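Local coordinates for protein NAD-dependent epimerase/dehydratase (Methylobacillus flagellatus KT, PDB 3GPI) that is of unknown function but belongs to the NAD-dependent epimerase/dehydratase family and probably binds a dinucleotide cofactor through its Rossmann fold, at residues T110-Q115 with T125-K130; E118-E123 with N246-N251; V104-S109 with K135-A140; S149-F154 with E207-V212. All coordinates share one frame; numbering follows the deposited sequence. Where two conformers were deposited one is given.

Interaction 1: residues T110-Q115 with T125-K130; sequences TGVYGQ and TPPIAK
Gln115 turns CG into the crowded position between its backbone N and carbonyl carbon (chi1 55°) and bends again at chi2, which folds its amide back against the 125-130 loop; Tyr113, with CG anti to its carbonyl carbon, brings its ring alongside the same loop. Segment 110-115 continues from strand 103-109 of the Rossmann fold, and its Thr-Gly-Val-Tyr-Gly sequence resembles that of extended short-chain dehydrogenases. It starts with a 3-10 turn and then kinks in an inverse gamma turn centred on Tyr113, while the proline-rich 125-130 loop runs roughly at right angles to it.

Both ends of the Gln115 amide bond to the loop. Gln115 OE1 accepts Ile128 N at 2.9 Å along a nearly straight bond (165°), the donor standing above the carbonyl plane. Gln115 NE2 gives a hydrogen to Pro126 O at 3.0 Å, in plane with both its own amide and the carbonyl. The two bonds bracket Pro127, whose ring nitrogen has no hydrogen to offer, and together they fix the rotation of the amide. Gly114 N adds a weak, bent bond to Ile128 O.

Pro127 itself makes apolar contacts through CB. Pro127 CB makes an off-centre CH-pi contact, 4.3 Å from the centroid of the Tyr113 ring, and lies 3.8 Å from Val112 CG2. Thr125 O sits in plane at the ring's edge, 3.4 Å from Tyr113 CE1, while the tyrosine hydroxyl bonds to Arg153. At the far end a single water donates to Gly111 O (2.6 Å) and accepts from Lys130 N (2.9 Å).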
# COMPACT_ATOMS: atom_id res chain seq x y z
N THR A 110 -4.91 6.13 -1.16
CA THR A 110 -5.85 6.84 -2.03
C THR A 110 -7.06 7.39 -1.26
O THR A 110 -7.85 8.12 -1.87
CB THR A 110 -6.29 6.01 -3.21
OG1 THR A 110 -6.83 4.77 -2.72
CG2 THR A 110 -5.07 5.72 -4.15
N GLY A 111 -7.19 7.07 0.02
CA GLY A 111 -8.30 7.64 0.82
C GLY A 111 -8.13 9.13 0.96
O GLY A 111 -9.09 9.82 1.33
N VAL A 112 -6.96 9.69 0.64
CA VAL A 112 -6.80 11.15 0.65
C VAL A 112 -7.68 11.80 -0.37
O VAL A 112 -8.04 12.99 -0.21
CB VAL A 112 -5.33 11.61 0.46
CG1 VAL A 112 -4.45 11.05 1.58
CG2 VAL A 112 -4.76 11.23 -0.88
N TYR A 113 -8.09 11.07 -1.40
CA TYR A 113 -9.07 11.57 -2.38
C TYR A 113 -10.44 11.35 -1.78
O TYR A 113 -11.07 10.32 -2.02
CB TYR A 113 -8.95 10.80 -3.70
CG TYR A 113 -7.64 10.99 -4.41
CD1 TYR A 113 -7.38 12.15 -5.14
CD2 TYR A 113 -6.67 10.00 -4.40
CE1 TYR A 113 -6.18 12.31 -5.81
CE2 TYR A 113 -5.47 10.15 -5.05
CZ TYR A 113 -5.23 11.29 -5.76
OH TYR A 113 -4.02 11.43 -6.42
N GLY A 114 -10.91 12.29 -0.98
CA GLY A 114 -12.20 12.12 -0.33
C GLY A 114 -13.34 12.51 -1.27
O GLY A 114 -14.51 12.25 -0.95
N GLN A 115 -13.04 13.17 -2.38
CA GLN A 115 -14.09 13.57 -3.33
C GLN A 115 -14.73 12.32 -3.92
O GLN A 115 -14.06 11.31 -4.16
CB GLN A 115 -13.56 14.46 -4.45
CG GLN A 115 -12.38 13.88 -5.25
CD GLN A 115 -11.05 14.43 -4.77
OE1 GLN A 115 -10.59 14.16 -3.65
NE2 GLN A 115 -10.41 15.19 -5.64
N THR A 125 -4.78 15.23 -10.02
CA THR A 125 -6.00 15.67 -9.35
C THR A 125 -5.70 16.07 -7.89
O THR A 125 -5.20 15.24 -7.11
CB THR A 125 -7.02 14.49 -9.27
OG1 THR A 125 -7.17 13.90 -10.57
CG2 THR A 125 -8.38 15.00 -8.72
N PRO A 126 -6.01 17.31 -7.47
CA PRO A 126 -5.74 17.61 -6.08
C PRO A 126 -6.66 16.81 -5.15
O PRO A 126 -7.87 16.83 -5.35
CB PRO A 126 -6.03 19.12 -5.95
CG PRO A 126 -6.02 19.63 -7.36
CD PRO A 126 -6.47 18.50 -8.22
N PRO A 127 -6.10 16.11 -4.15
CA PRO A 127 -6.95 15.36 -3.23
C PRO A 127 -7.68 16.30 -2.26
O PRO A 127 -7.09 17.25 -1.73
CB PRO A 127 -5.96 14.48 -2.45
CG PRO A 127 -4.66 15.22 -2.53
CD PRO A 127 -4.67 15.86 -3.89
N ILE A 128 -8.97 16.02 -2.04
CA ILE A 128 -9.77 16.75 -1.07
C ILE A 128 -10.09 15.76 0.04
O ILE A 128 -10.96 14.91 -0.11
CB ILE A 128 -11.07 17.32 -1.72
CG1 ILE A 128 -10.75 18.19 -2.94
CG2 ILE A 128 -11.86 18.16 -0.67
CD1 ILE A 128 -11.95 18.83 -3.61
N ALA A 129 -9.35 15.87 1.15
CA ALA A 129 -9.50 14.93 2.26
C ALA A 129 -10.79 15.24 2.95
O ALA A 129 -11.14 16.42 3.13
CB ALA A 129 -8.34 15.03 3.23
N LYS A 130 -11.52 14.20 3.32
CA LYS A 130 -12.83 14.42 3.95
C LYS A 130 -12.92 13.79 5.30
O LYS A 130 -14.00 13.77 5.90
CB LYS A 130 -13.95 13.81 3.12
CG LYS A 130 -13.81 13.86 1.62
CD LYS A 130 -13.82 15.29 1.07
CE LYS A 130 -14.69 16.21 1.91
NZ LYS A 130 -14.68 17.56 1.36
O HOH W 1 -10.17 11.61 2.95

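Interaction 2: residues E118-E123 with N246-N251; sequences EEWLDE and NKKLSN. With EDO (1,2-ethanediol), chain C.
A tiny two-stranded parallel sheet, separate from the large Rossmann sheet, joins segment 118-123 to segment 246-251. Trp120 pairs with Lys248 and Leu121 with Leu249. Lys248 N donates to Glu119 O at 3.2 Å; Leu121 N then reaches Lys248 O, and Ser250 N reaches Leu121 O at 2.9 Å in an almost straight bond (176°).

On the Trp120 and Lys248 side, the lysine chain runs over one face of the indole. Lys248 CE stands 3.9 Å from the centroid of the Trp120 five-membered ring, a CH-pi contact, and Lys248 CB lies over the rim near CE3. The bend at chi3 carries Lys248 NZ to a water, 2.9 Å away, which donates to Glu118 OE1, also hydrogen-bonded to Trp181 NE1. On the opposite face, that of Leu121 and Leu249, Leu121 CB faces Leu249 CD2. Leu121 CD1 rests 3.9 Å from Lys247 CG.

Asn246 ND2 binds an ethanediol, probably from the crystallisation liquor. Lys247 NZ bonds both Asn246 OD1 and Tyr113 O. Around the pair, strand 181-186 supplies Asn183, whose side chain bonds Lys247 O and Leu249 N; Leu249 packs on Ile211 of strand 209-212, and helix 252-256 begins right after Asn251.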
# COMPACT_ATOMS: atom_id res chain seq x y z
N GLU A 118 -17.85 10.44 -10.34
CA GLU A 118 -17.98 9.38 -11.33
C GLU A 118 -17.00 9.69 -12.47
O GLU A 118 -17.39 9.89 -13.64
CB GLU A 118 -19.43 9.31 -11.84
CG GLU A 118 -20.42 8.82 -10.78
CD GLU A 118 -20.13 7.40 -10.34
OE1 GLU A 118 -20.01 6.50 -11.20
OE2 GLU A 118 -20.01 7.18 -9.11
N GLU A 119 -15.73 9.71 -12.09
CA GLU A 119 -14.66 10.15 -12.95
C GLU A 119 -13.42 9.36 -12.55
O GLU A 119 -13.36 8.75 -11.45
CB GLU A 119 -14.33 11.63 -12.70
CG GLU A 119 -15.40 12.65 -13.12
CD GLU A 119 -14.90 14.09 -13.01
OE1 GLU A 119 -14.29 14.45 -11.97
OE2 GLU A 119 -15.12 14.86 -13.97
N TRP A 120 -12.45 9.37 -13.46
CA TRP A 120 -11.12 8.84 -13.19
C TRP A 120 -10.23 9.93 -12.64
O TRP A 120 -10.10 10.99 -13.26
CB TRP A 120 -10.49 8.37 -14.48
CG TRP A 120 -11.16 7.18 -15.07
CD1 TRP A 120 -12.22 7.17 -15.94
CD2 TRP A 120 -10.79 5.82 -14.87
NE1 TRP A 120 -12.52 5.87 -16.30
CE2 TRP A 120 -11.66 5.03 -15.64
CE3 TRP A 120 -9.81 5.20 -14.08
CZ2 TRP A 120 -11.56 3.63 -15.67
CZ3 TRP A 120 -9.72 3.84 -14.10
CH2 TRP A 120 -10.57 3.06 -14.92
N LEU A 121 -9.61 9.68 -11.49
CA LEU A 121 -8.66 10.61 -10.89
C LEU A 121 -7.26 10.06 -11.03
O LEU A 121 -7.06 8.84 -11.04
CB LEU A 121 -8.93 10.78 -9.38
CG LEU A 121 -10.37 11.13 -9.01
CD1 LEU A 121 -10.48 11.41 -7.53
CD2 LEU A 121 -10.84 12.28 -9.88
N ASP A 122 -6.30 10.96 -11.11
CA ASP A 122 -4.91 10.56 -11.11
C ASP A 122 -4.05 11.50 -10.27
O ASP A 122 -4.56 12.26 -9.45
CB ASP A 122 -4.40 10.39 -12.54
CG ASP A 122 -4.33 11.68 -13.30
OD1 ASP A 122 -4.35 12.78 -12.68
OD2 ASP A 122 -4.26 11.56 -14.55
N GLU A 123 -2.72 11.39 -10.38
CA GLU A 123 -1.83 12.16 -9.51
C GLU A 123 -1.95 13.67 -9.72
O GLU A 123 -1.57 14.45 -8.83
CB GLU A 123 -0.36 11.74 -9.71
CG GLU A 123 -0.03 10.24 -9.42
CD GLU A 123 -0.38 9.29 -10.58
OE1 GLU A 123 -0.92 9.69 -11.65
OE2 GLU A 123 -0.13 8.07 -10.45
N ASN A 246 -17.68 6.86 -4.15
CA ASN A 246 -16.22 6.77 -4.19
C ASN A 246 -15.71 7.32 -5.53
O ASN A 246 -16.26 8.32 -6.00
CB ASN A 246 -15.73 5.35 -3.90
CG ASN A 246 -14.27 5.33 -3.46
OD1 ASN A 246 -13.76 6.27 -2.83
ND2 ASN A 246 -13.59 4.28 -3.83
N LYS A 247 -14.71 6.71 -6.17
CA LYS A 247 -14.14 7.24 -7.42
C LYS A 247 -13.39 6.16 -8.12
O LYS A 247 -13.21 5.09 -7.54
CB LYS A 247 -13.18 8.41 -7.14
CG LYS A 247 -11.93 7.99 -6.37
CD LYS A 247 -12.03 8.24 -4.90
CE LYS A 247 -10.95 7.41 -4.19
NZ LYS A 247 -11.05 7.52 -2.74
N LYS A 248 -12.94 6.43 -9.33
CA LYS A 248 -12.09 5.49 -10.07
C LYS A 248 -10.72 6.07 -10.09
O LYS A 248 -10.53 7.25 -10.31
CB LYS A 248 -12.59 5.30 -11.50
CG LYS A 248 -13.99 4.67 -11.56
CD LYS A 248 -14.54 4.59 -12.99
CE LYS A 248 -14.92 5.97 -13.52
NZ LYS A 248 -15.80 5.92 -14.73
N LEU A 249 -9.73 5.23 -9.84
CA LEU A 249 -8.36 5.69 -9.83
C LEU A 249 -7.56 5.11 -10.97
O LEU A 249 -7.56 3.89 -11.21
CB LEU A 249 -7.74 5.31 -8.48
CG LEU A 249 -8.35 5.93 -7.25
CD1 LEU A 249 -8.01 5.14 -6.00
CD2 LEU A 249 -7.92 7.37 -7.14
N SER A 250 -6.90 5.99 -11.73
CA SER A 250 -6.06 5.62 -12.85
C SER A 250 -4.64 5.28 -12.42
O SER A 250 -4.00 6.04 -11.72
CB SER A 250 -5.96 6.79 -13.83
OG SER A 250 -5.06 6.46 -14.87
N ASN A 251 -4.14 4.15 -12.92
CA ASN A 251 -2.75 3.78 -12.73
C ASN A 251 -1.87 4.06 -13.94
O ASN A 251 -0.85 3.40 -14.12
CB ASN A 251 -2.66 2.29 -12.35
CG ASN A 251 -3.05 1.33 -13.48
OD1 ASN A 251 -3.46 1.72 -14.58
ND2 ASN A 251 -2.90 0.04 -13.20
C1 EDO C . -11.92 1.91 -3.26
O1 EDO C . -11.88 0.60 -2.74
C2 EDO C . -10.58 2.56 -3.13
O2 EDO C . -10.60 3.94 -3.37
O HOH W 2 -18.92 8.69 -7.04
O HOH W 3 -18.42 6.47 -13.54
O HOH W 4 -4.59 8.97 -15.79
O HOH W 5 -1.89 7.66 -13.11

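Interaction 3: residues V104-S109 with K135-A140; sequences VFFVSS and KRMLEA
Helix 132-143 lies in the connection between strands 103-109 and 149-158, neighbouring parallel strands of the Rossmann sheet, and this contact is where the helix of that beta-alpha-beta crossover lies on its first strand. The short axes run nearly antiparallel, 153° between their directions, and come within 8.8 Å of each other. No hydrogen bond crosses; two helix side chains one turn apart, Met137 and Ala140, do the packing.

Met137 starts with CG anti to its backbone N (chi1 -167°) and then bends at both chi2 and chi3, so the thioether curls along the strand instead of running straight at it. Met137 SD lies 3.7 Å from Phe106 CZ, a Met-aromatic contact in which sulfur stands oblique to the ring, 4.8 Å from its centroid. The ring tip is shared: Ala140 CB also reaches Phe106 CZ at 3.7 Å. Phe106 points at the helix with CG anti to its own backbone N, and it also touches Leu89 of helix 86-95 and Ala72 of helix 71-76.

Packing is tightest at Ser108, whose OG is only 3.1 Å from Met137 CG. That hydroxyl is spoken for, since it hydrogen-bonds the carboxylate of Glu141, one turn beyond Met137 on the same helix. An alanine in place of Met137 would lose CG, the sulfur and the methyl, and would probably leave Phe106 and Ser108 loosely packed against the helix. Met137 CE comes to 4.1 Å from Ser108 CA. Next to it lies Ser109 N, a buried amide with no partner in the model, 4.1 Å from Met137 CG.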
# COMPACT_ATOMS: atom_id res chain seq x y z
N VAL A 104 13.43 8.48 0.04
CA VAL A 104 12.36 8.00 0.91
C VAL A 104 11.16 7.56 0.08
O VAL A 104 10.64 8.34 -0.71
CB VAL A 104 11.90 9.07 1.87
CG1 VAL A 104 10.76 8.55 2.74
CG2 VAL A 104 13.05 9.53 2.74
N PHE A 105 10.72 6.31 0.22
CA PHE A 105 9.46 5.85 -0.35
C PHE A 105 8.43 5.84 0.75
O PHE A 105 8.62 5.17 1.79
CB PHE A 105 9.60 4.45 -0.97
CG PHE A 105 10.49 4.40 -2.17
CD1 PHE A 105 9.98 4.71 -3.42
CD2 PHE A 105 11.86 4.11 -2.07
CE1 PHE A 105 10.78 4.67 -4.54
CE2 PHE A 105 12.66 4.07 -3.21
CZ PHE A 105 12.14 4.36 -4.43
N PHE A 106 7.34 6.60 0.57
CA PHE A 106 6.36 6.72 1.62
C PHE A 106 5.06 6.10 1.15
O PHE A 106 4.52 6.53 0.11
CB PHE A 106 6.18 8.20 1.96
CG PHE A 106 5.11 8.49 2.96
CD1 PHE A 106 5.34 8.32 4.32
CD2 PHE A 106 3.86 8.92 2.54
CE1 PHE A 106 4.32 8.56 5.27
CE2 PHE A 106 2.84 9.18 3.47
CZ PHE A 106 3.06 9.00 4.82
N VAL A 107 4.54 5.14 1.92
CA VAL A 107 3.29 4.47 1.55
C VAL A 107 2.15 5.26 2.14
O VAL A 107 1.93 5.30 3.34
CB VAL A 107 3.24 3.00 2.00
CG1 VAL A 107 1.93 2.35 1.59
CG2 VAL A 107 4.45 2.21 1.45
N SER A 108 1.41 5.87 1.24
CA SER A 108 0.23 6.66 1.60
C SER A 108 -1.00 5.88 1.17
O SER A 108 -0.94 4.67 0.91
CB SER A 108 0.35 7.97 0.88
OG SER A 108 -0.72 8.87 1.18
N SER A 109 -2.14 6.56 1.08
CA SER A 109 -3.41 5.94 0.76
C SER A 109 -4.21 6.77 -0.22
O SER A 109 -4.23 7.99 -0.11
CB SER A 109 -4.25 5.87 2.05
OG SER A 109 -5.57 5.40 1.77
N LYS A 135 -6.70 13.53 6.30
CA LYS A 135 -6.03 14.77 6.65
C LYS A 135 -4.66 14.46 7.28
O LYS A 135 -3.67 15.12 6.96
CB LYS A 135 -6.92 15.62 7.56
CG LYS A 135 -8.12 16.23 6.82
CD LYS A 135 -9.05 16.89 7.80
CE LYS A 135 -10.15 17.66 7.06
NZ LYS A 135 -11.29 17.94 8.01
N ARG A 136 -4.63 13.47 8.17
CA ARG A 136 -3.40 13.04 8.82
C ARG A 136 -2.42 12.51 7.78
O ARG A 136 -1.22 12.70 7.88
CB ARG A 136 -3.69 11.94 9.87
CG ARG A 136 -4.28 12.49 11.21
CD ARG A 136 -4.58 11.35 12.17
NE ARG A 136 -5.82 10.63 11.82
CZ ARG A 136 -6.24 9.52 12.43
NH1 ARG A 136 -7.39 8.95 12.05
NH2 ARG A 136 -5.54 8.98 13.43
N MET A 137 -2.94 11.83 6.76
CA MET A 137 -2.08 11.30 5.74
C MET A 137 -1.46 12.37 4.85
O MET A 137 -0.26 12.35 4.56
CB MET A 137 -2.87 10.32 4.88
CG MET A 137 -1.99 9.49 3.98
SD MET A 137 -0.60 8.53 4.74
CE MET A 137 -1.41 7.13 5.28
N LEU A 138 -2.28 13.35 4.46
CA LEU A 138 -1.72 14.47 3.72
C LEU A 138 -0.71 15.28 4.58
O LEU A 138 0.26 15.79 4.03
CB LEU A 138 -2.81 15.38 3.12
CG LEU A 138 -3.67 14.75 2.03
CD1 LEU A 138 -4.82 15.76 1.67
CD2 LEU A 138 -2.88 14.35 0.77
N GLU A 139 -0.93 15.36 5.89
CA GLU A 139 0.01 16.04 6.78
C GLU A 139 1.36 15.30 6.83
O GLU A 139 2.42 15.94 6.82
CB GLU A 139 -0.58 16.18 8.18
CG GLU A 139 0.38 16.70 9.21
CD GLU A 139 -0.32 17.10 10.47
OE1 GLU A 139 -0.90 16.23 11.15
OE2 GLU A 139 -0.28 18.32 10.77
N ALA A 140 1.31 13.96 6.88
CA ALA A 140 2.53 13.14 6.85
C ALA A 140 3.25 13.29 5.51
O ALA A 140 4.49 13.40 5.48
CB ALA A 140 2.23 11.67 7.18

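Interaction 4: residues S149-F154 with E207-V212; sequences STILRF and ERLYIV
Toward Phe154 and Val212 this pair of parallel Rossmann-sheet strands is closely knit, while at the Arg208 end, where waters enter beside the buried Ser149, it loosens. The short axes lie 21° apart in direction. Over the paired length the backbone bonds run in the usual parallel zigzag: Ile151 N to Arg208 O, Tyr210 N to Ile151 O, Arg153 N to Tyr210 O and Val212 N to Arg153 O.

On one face Val212 CG1 sits over the Phe154 ring, 4.1 Å from its centroid in a CH-pi contact, and Val212 CG2 touches Leu152 CB. Thr150 CG2 meets the edge of the Tyr210 ring at CD2 (3.6 Å), while Thr150 OG1 donates to Glu207 O at 2.8 Å. On the other face Leu209 CD1 packs 3.6 Å from Ile151 CG2 and both its methyls spread over one face of the Arg153 guanidinium.

At the loose end Arg208 swings back by its bend at chi3, so that Ser149 OG stands over a face of its guanidinium, 3.2 Å from Arg208 NH2 but at a poor angle for a bond. Ser149 OG and Arg208 NH1 each bond Tyr147 O instead. One water spans Ser149 OG and Arg208 O.

Arg153 is extended from CG to NE and forms a salt bridge with Glu141. A leucine here would lose that bridge and the bond to Tyr113, and would probably leave the Glu141 carboxylate poorly compensated. A buried arginine with methyls on one face and a carboxylate at its end would be expected to stay charged, and to favour the ionised form of Glu141.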
# COMPACT_ATOMS: atom_id res chain seq x y z
N SER A 149 12.18 11.90 -2.70
CA SER A 149 11.13 11.01 -2.20
C SER A 149 10.10 10.71 -3.25
O SER A 149 9.94 11.42 -4.20
CB SER A 149 10.45 11.65 -0.99
OG SER A 149 9.81 12.85 -1.32
N THR A 150 9.37 9.63 -3.00
CA THR A 150 8.27 9.18 -3.82
C THR A 150 7.17 8.76 -2.87
O THR A 150 7.36 7.88 -2.04
CB THR A 150 8.66 7.99 -4.66
OG1 THR A 150 9.70 8.39 -5.56
CG2 THR A 150 7.44 7.48 -5.47
N ILE A 151 6.03 9.42 -3.01
CA ILE A 151 4.83 9.06 -2.27
C ILE A 151 4.05 8.06 -3.13
O ILE A 151 3.85 8.24 -4.33
CB ILE A 151 3.98 10.32 -2.07
CG1 ILE A 151 4.69 11.27 -1.10
CG2 ILE A 151 2.58 9.96 -1.56
CD1 ILE A 151 4.13 12.66 -1.21
N LEU A 152 3.66 6.97 -2.47
CA LEU A 152 2.92 5.90 -3.13
C LEU A 152 1.53 5.83 -2.51
O LEU A 152 1.38 5.31 -1.38
CB LEU A 152 3.67 4.58 -2.90
CG LEU A 152 5.09 4.62 -3.45
CD1 LEU A 152 5.86 3.42 -2.93
CD2 LEU A 152 5.12 4.69 -4.96
N ARG A 153 0.52 6.37 -3.21
CA ARG A 153 -0.84 6.30 -2.65
C ARG A 153 -1.48 4.98 -3.06
O ARG A 153 -1.84 4.80 -4.22
CB ARG A 153 -1.67 7.47 -3.19
CG ARG A 153 -1.25 8.79 -2.55
CD ARG A 153 -2.05 9.97 -3.10
NE ARG A 153 -1.54 11.22 -2.53
CZ ARG A 153 -1.70 12.42 -3.11
NH1 ARG A 153 -2.36 12.54 -4.25
NH2 ARG A 153 -1.16 13.47 -2.53
N PHE A 154 -1.47 4.03 -2.11
CA PHE A 154 -1.99 2.69 -2.39
C PHE A 154 -3.52 2.71 -2.29
O PHE A 154 -4.07 3.35 -1.38
CB PHE A 154 -1.50 1.72 -1.32
CG PHE A 154 -0.16 1.07 -1.60
CD1 PHE A 154 -0.03 -0.30 -1.44
CD2 PHE A 154 0.94 1.81 -1.99
CE1 PHE A 154 1.21 -0.93 -1.68
CE2 PHE A 154 2.16 1.18 -2.27
CZ PHE A 154 2.31 -0.18 -2.10
N GLU A 207 9.37 9.40 -10.16
CA GLU A 207 8.44 10.48 -9.94
C GLU A 207 8.24 10.75 -8.45
O GLU A 207 8.49 9.87 -7.59
CB GLU A 207 7.10 10.04 -10.52
CG GLU A 207 7.13 9.69 -11.98
CD GLU A 207 6.69 10.84 -12.85
OE1 GLU A 207 5.87 11.68 -12.39
OE2 GLU A 207 7.16 10.90 -14.00
N ARG A 208 7.70 11.92 -8.13
CA ARG A 208 7.44 12.22 -6.73
C ARG A 208 6.16 11.59 -6.16
O ARG A 208 6.01 11.54 -4.96
CB ARG A 208 7.54 13.72 -6.42
CG ARG A 208 9.01 14.18 -6.38
CD ARG A 208 9.18 15.60 -5.93
NE ARG A 208 8.91 15.82 -4.52
CZ ARG A 208 9.80 15.64 -3.54
NH1 ARG A 208 11.02 15.23 -3.83
NH2 ARG A 208 9.44 15.85 -2.27
N LEU A 209 5.27 11.12 -7.03
CA LEU A 209 3.96 10.61 -6.61
C LEU A 209 3.43 9.62 -7.62
O LEU A 209 3.39 9.89 -8.80
CB LEU A 209 3.00 11.80 -6.49
CG LEU A 209 1.53 11.51 -6.16
CD1 LEU A 209 1.35 10.86 -4.80
CD2 LEU A 209 0.69 12.82 -6.21
N TYR A 210 2.97 8.47 -7.10
CA TYR A 210 2.21 7.50 -7.92
C TYR A 210 1.01 7.06 -7.15
O TYR A 210 1.08 6.86 -5.93
CB TYR A 210 2.98 6.20 -8.16
CG TYR A 210 4.26 6.30 -8.97
CD1 TYR A 210 4.26 6.16 -10.36
CD2 TYR A 210 5.47 6.56 -8.33
CE1 TYR A 210 5.45 6.25 -11.09
CE2 TYR A 210 6.67 6.65 -9.06
CZ TYR A 210 6.64 6.49 -10.42
OH TYR A 210 7.86 6.62 -11.07
N ILE A 211 -0.07 6.86 -7.89
CA ILE A 211 -1.20 6.08 -7.41
C ILE A 211 -0.85 4.61 -7.70
O ILE A 211 -0.49 4.24 -8.83
CB ILE A 211 -2.49 6.47 -8.14
CG1 ILE A 211 -2.88 7.88 -7.69
CG2 ILE A 211 -3.64 5.50 -7.71
CD1 ILE A 211 -4.12 8.47 -8.39
N VAL A 212 -0.91 3.76 -6.67
CA VAL A 212 -0.59 2.34 -6.81
C VAL A 212 -1.90 1.59 -6.73
O VAL A 212 -2.46 1.40 -5.65
CB VAL A 212 0.40 1.92 -5.71
CG1 VAL A 212 0.87 0.49 -5.96
CG2 VAL A 212 1.65 2.78 -5.76
O HOH W 6 7.38 12.88 -2.68
O HOH W 7 12.41 13.43 -5.32

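Interactions 3 and 4 are the core: they share the large Rossmann sheet, where strands 103-109 and 149-154 lie side by side (Ser108 N to Leu152 O, 2.7 Å), one carrying a helix and the other a further strand. Interaction 3 has no hydrogen bond, only side-chain packing, mostly apolar; interaction 4 is built on backbone bonds. Interactions 1 and 2 lie farther out, with more exposed residues: interaction 1 sets the Gln115 amide against backbone, interaction 2 pairs backbone with backbone. Interaction 1 touches all the others: its Tyr113 O meets Lys247 NZ, its Thr110 N bonds Phe154 O, and its Val112 rests on Met137. Interaction 2 reaches the core through Glu123 OE2, bonded to Ile211 N, but does not touch interaction 3.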